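Long-range contact in putative anti-sigma factor antagonist TM_1081 (Thermotoga maritima, PDB 3F43), which probably acts as an anti-anti-sigma factor, countering an anti-sigma factor and so releasing a sigma factor from inhibition: residues I65-I73 against V96-L105. Residues are numbered along the deposited sequence; the frame is centred on the assembly and turned at random.
Sequences IDSFSLGVI and VERVLSLTNL
Ile-65, Leu-70 and Ile-73 form a buried contact with Val-96, Val-99, Leu-100, Thr-103 and Leu-105, carried by apolar side-chain atoms, with Thr-103 taking part through its methyl. It joins the start of helix 67-83 to helix 94-102 and the turn that follows it. Ile-65, two residues before helix 67-83, gives up more surface to the contact than any other residue. Its CG1 lies between the backbone N and the carbonyl carbon (chi1 54°), and the extended chain carries CD1 against the side chains of the other helix. There CD1 lies 3.7 Å from Val-99 CG1 and 4.1 Å from both Val-96 CG1 and Leu-100 CD2. The Ile-65 side chain crosses that of Val-96 at about a right angle. Replacing Ile-65 with an alanine would probably leave a gap facing Val-96, Val-99 and Leu-100, where CD1 packs. Leu-70 straddles the rest of the contact. Its CD1 packs on Val-99 CG1 (3.7 Å) and meets Thr-103 CG2 tip to tip. Its CD2 comes to 3.3 Å from Leu-105 CD2, so close that the exact fit is doubtful; the two side chains run alongside, pointing opposite ways. Ile-73 CG2 touches the same Leu-105 methyl. Both helices belong to the STAS domain, which has a SpoIIAA-like fold. Helix 67-83 begins at a capping box: Ser-69 N donates to Asp-66 OD1, and Asp-66 N to Ser-69 OG. Ser-67, within its first turn, is the phosphorylation site by similarity and carries no phosphate here. At the C-terminal end of helix 94-102, Thr-103 OG1 donates to Val-99 O (2.9 Å). Thr-103 N reaches that oxygen from the opposite face of the carbonyl plane. The second subunit packs nearby, its Thr-103 against Asp-66.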
loop_
_atom_site.group_PDB
_atom_site.type_symbol
_atom_site.label_atom_id
_atom_site.label_comp_id
_atom_site.label_asym_id
_atom_site.label_seq_id
_atom_site.Cartn_x
_atom_site.Cartn_y
_atom_site.Cartn_z
ATOM N N ILE A 65 4.190 7.512 8.492
ATOM C CA ILE A 65 3.224 6.776 7.688
ATOM C C ILE A 65 3.423 5.290 7.913
ATOM O O ILE A 65 4.516 4.831 8.272
ATOM C CB ILE A 65 3.301 7.083 6.173
ATOM C CG1 ILE A 65 4.725 6.860 5.665
ATOM C CG2 ILE A 65 2.764 8.551 5.871
ATOM C CD1 ILE A 65 4.874 6.871 4.106
ATOM N N ASP A 66 2.348 4.555 7.697
ATOM C CA ASP A 66 2.327 3.104 7.841
ATOM C C ASP A 66 1.915 2.459 6.526
ATOM O O ASP A 66 1.751 3.155 5.494
ATOM C CB ASP A 66 1.502 2.679 9.088
ATOM C CG ASP A 66 -0.037 2.821 8.935
ATOM O OD1 ASP A 66 -0.527 3.043 7.813
ATOM O OD2 ASP A 66 -0.722 2.655 10.008
ATOM N N SER A 67 1.734 1.133 6.523
ATOM C CA SER A 67 1.451 0.427 5.284
ATOM C C SER A 67 0.117 0.847 4.693
ATOM O O SER A 67 -0.047 0.864 3.472
ATOM C CB SER A 67 1.495 -1.087 5.487
ATOM O OG SER A 67 0.458 -1.544 6.337
ATOM N N PHE A 68 -0.838 1.190 5.559
ATOM C CA PHE A 68 -2.145 1.648 5.100
ATOM C C PHE A 68 -2.099 3.014 4.487
ATOM O O PHE A 68 -2.695 3.225 3.407
ATOM C CB PHE A 68 -3.194 1.588 6.244
ATOM C CG PHE A 68 -3.778 0.230 6.454
ATOM C CD1 PHE A 68 -2.990 -0.829 6.869
ATOM C CD2 PHE A 68 -5.124 0.016 6.258
ATOM C CE1 PHE A 68 -3.532 -2.084 7.034
ATOM C CE2 PHE A 68 -5.676 -1.226 6.461
ATOM C CZ PHE A 68 -4.886 -2.284 6.842
ATOM N N SER A 69 -1.348 3.938 5.063
ATOM C CA SER A 69 -1.254 5.267 4.426
ATOM C C SER A 69 -0.438 5.156 3.124
ATOM O O SER A 69 -0.734 5.832 2.118
ATOM C CB SER A 69 -0.777 6.378 5.371
ATOM O OG SER A 69 0.119 5.964 6.394
ATOM N N LEU A 70 0.525 4.245 3.080
ATOM C CA LEU A 70 1.228 4.001 1.824
ATOM C C LEU A 70 0.279 3.451 0.766
ATOM O O LEU A 70 0.338 3.839 -0.405
ATOM C CB LEU A 70 2.374 3.005 1.972
ATOM C CG LEU A 70 3.716 3.550 2.357
ATOM C CD1 LEU A 70 4.671 2.355 2.631
ATOM C CD2 LEU A 70 4.252 4.491 1.246
ATOM N N GLY A 71 -0.606 2.532 1.143
ATOM C CA GLY A 71 -1.570 1.995 0.200
ATOM C C GLY A 71 -2.465 3.082 -0.387
ATOM O O GLY A 71 -2.771 3.076 -1.589
ATOM N N VAL A 72 -2.845 4.044 0.442
ATOM C CA VAL A 72 -3.625 5.199 -0.025
ATOM C C VAL A 72 -2.833 6.047 -1.029
ATOM O O VAL A 72 -3.341 6.405 -2.108
ATOM C CB VAL A 72 -4.220 5.980 1.114
ATOM C CG1 VAL A 72 -4.813 7.315 0.599
ATOM C CG2 VAL A 72 -5.278 5.047 1.820
ATOM N N ILE A 73 -1.571 6.337 -0.705
ATOM C CA ILE A 73 -0.701 7.060 -1.615
ATOM C C ILE A 73 -0.589 6.342 -2.966
ATOM O O ILE A 73 -0.714 6.956 -4.040
ATOM C CB ILE A 73 0.667 7.294 -0.989
ATOM C CG1 ILE A 73 0.500 8.278 0.177
ATOM C CG2 ILE A 73 1.683 7.796 -2.014
ATOM C CD1 ILE A 73 1.769 8.445 1.009
ATOM N N VAL A 96 9.216 9.758 7.492
ATOM C CA VAL A 96 8.414 9.501 6.308
ATOM C C VAL A 96 9.319 9.339 5.084
ATOM O O VAL A 96 9.141 8.400 4.297
ATOM C CB VAL A 96 7.345 10.623 6.116
ATOM C CG1 VAL A 96 6.609 10.475 4.756
ATOM C CG2 VAL A 96 6.351 10.589 7.309
ATOM N N GLU A 97 10.286 10.217 4.905
ATOM C CA GLU A 97 11.174 10.096 3.756
ATOM C C GLU A 97 11.954 8.767 3.754
ATOM O O GLU A 97 12.259 8.230 2.693
ATOM C CB GLU A 97 12.156 11.274 3.684
ATOM C CG GLU A 97 13.208 11.119 2.576
ATOM C CD GLU A 97 12.591 10.833 1.183
ATOM O OE1 GLU A 97 11.588 11.512 0.842
ATOM O OE2 GLU A 97 13.097 9.924 0.443
ATOM N N ARG A 98 12.292 8.251 4.942
ATOM C CA ARG A 98 12.980 6.957 5.032
ATOM C C ARG A 98 12.097 5.836 4.495
ATOM O O ARG A 98 12.558 4.964 3.753
ATOM C CB ARG A 98 13.389 6.688 6.480
ATOM C CG ARG A 98 14.230 5.451 6.709
ATOM C CD ARG A 98 14.871 5.497 8.099
ATOM N NE ARG A 98 15.882 6.569 8.195
ATOM C CZ ARG A 98 15.787 7.704 8.909
ATOM N NH1 ARG A 98 14.723 7.994 9.665
ATOM N NH2 ARG A 98 16.789 8.573 8.870
ATOM N N VAL A 99 10.799 5.889 4.822
ATOM C CA VAL A 99 9.856 4.897 4.307
ATOM C C VAL A 99 9.727 5.058 2.788
ATOM O O VAL A 99 9.713 4.053 2.067
ATOM C CB VAL A 99 8.499 4.952 5.022
ATOM C CG1 VAL A 99 7.414 4.163 4.234
ATOM C CG2 VAL A 99 8.665 4.462 6.471
ATOM N N LEU A 100 9.631 6.309 2.308
ATOM C CA LEU A 100 9.463 6.585 0.860
ATOM C C LEU A 100 10.660 6.063 0.070
ATOM O O LEU A 100 10.516 5.570 -1.030
ATOM C CB LEU A 100 9.253 8.086 0.607
ATOM C CG LEU A 100 7.980 8.725 1.163
ATOM C CD1 LEU A 100 7.985 10.266 0.916
ATOM C CD2 LEU A 100 6.696 8.085 0.608
ATOM N N SER A 101 11.845 6.192 0.660
ATOM C CA SER A 101 13.093 5.679 0.068
ATOM C C SER A 101 13.181 4.151 0.050
ATOM O O SER A 101 13.455 3.537 -0.982
ATOM C CB SER A 101 14.286 6.243 0.839
ATOM O OG SER A 101 15.520 5.805 0.308
ATOM N N LEU A 102 12.970 3.553 1.216
ATOM C CA LEU A 102 13.111 2.121 1.340
ATOM C C LEU A 102 12.062 1.355 0.528
ATOM O O LEU A 102 12.324 0.204 0.123
ATOM C CB LEU A 102 13.125 1.677 2.805
ATOM C CG LEU A 102 14.370 1.956 3.625
ATOM C CD1 LEU A 102 14.166 1.401 5.047
ATOM C CD2 LEU A 102 15.605 1.347 2.971
ATOM N N THR A 103 10.901 1.949 0.279
ATOM C CA THR A 103 9.873 1.313 -0.543
ATOM C C THR A 103 9.931 1.750 -2.012
ATOM O O THR A 103 9.062 1.406 -2.785
ATOM C CB THR A 103 8.465 1.640 -0.006
ATOM O OG1 THR A 103 8.210 3.055 -0.152
ATOM C CG2 THR A 103 8.319 1.249 1.467
ATOM N N ASN A 104 10.971 2.514 -2.359
ATOM C CA ASN A 104 11.243 2.965 -3.734
ATOM C C ASN A 104 10.191 3.927 -4.298
ATOM O O ASN A 104 10.194 4.222 -5.498
ATOM C CB ASN A 104 11.471 1.776 -4.686
ATOM C CG ASN A 104 12.862 1.192 -4.581
ATOM O OD1 ASN A 104 13.646 1.540 -3.704
ATOM N ND2 ASN A 104 13.157 0.254 -5.465
ATOM N N LEU A 105 9.303 4.430 -3.437
ATOM C CA LEU A 105 8.283 5.340 -3.893
ATOM C C LEU A 105 8.919 6.628 -4.440
ATOM O O LEU A 105 8.420 7.224 -5.386
ATOM C CB LEU A 105 7.281 5.599 -2.773
ATOM C CG LEU A 105 5.908 6.132 -3.015
ATOM C CD1 LEU A 105 5.253 5.754 -4.319
ATOM C CD2 LEU A 105 5.084 5.731 -1.736
#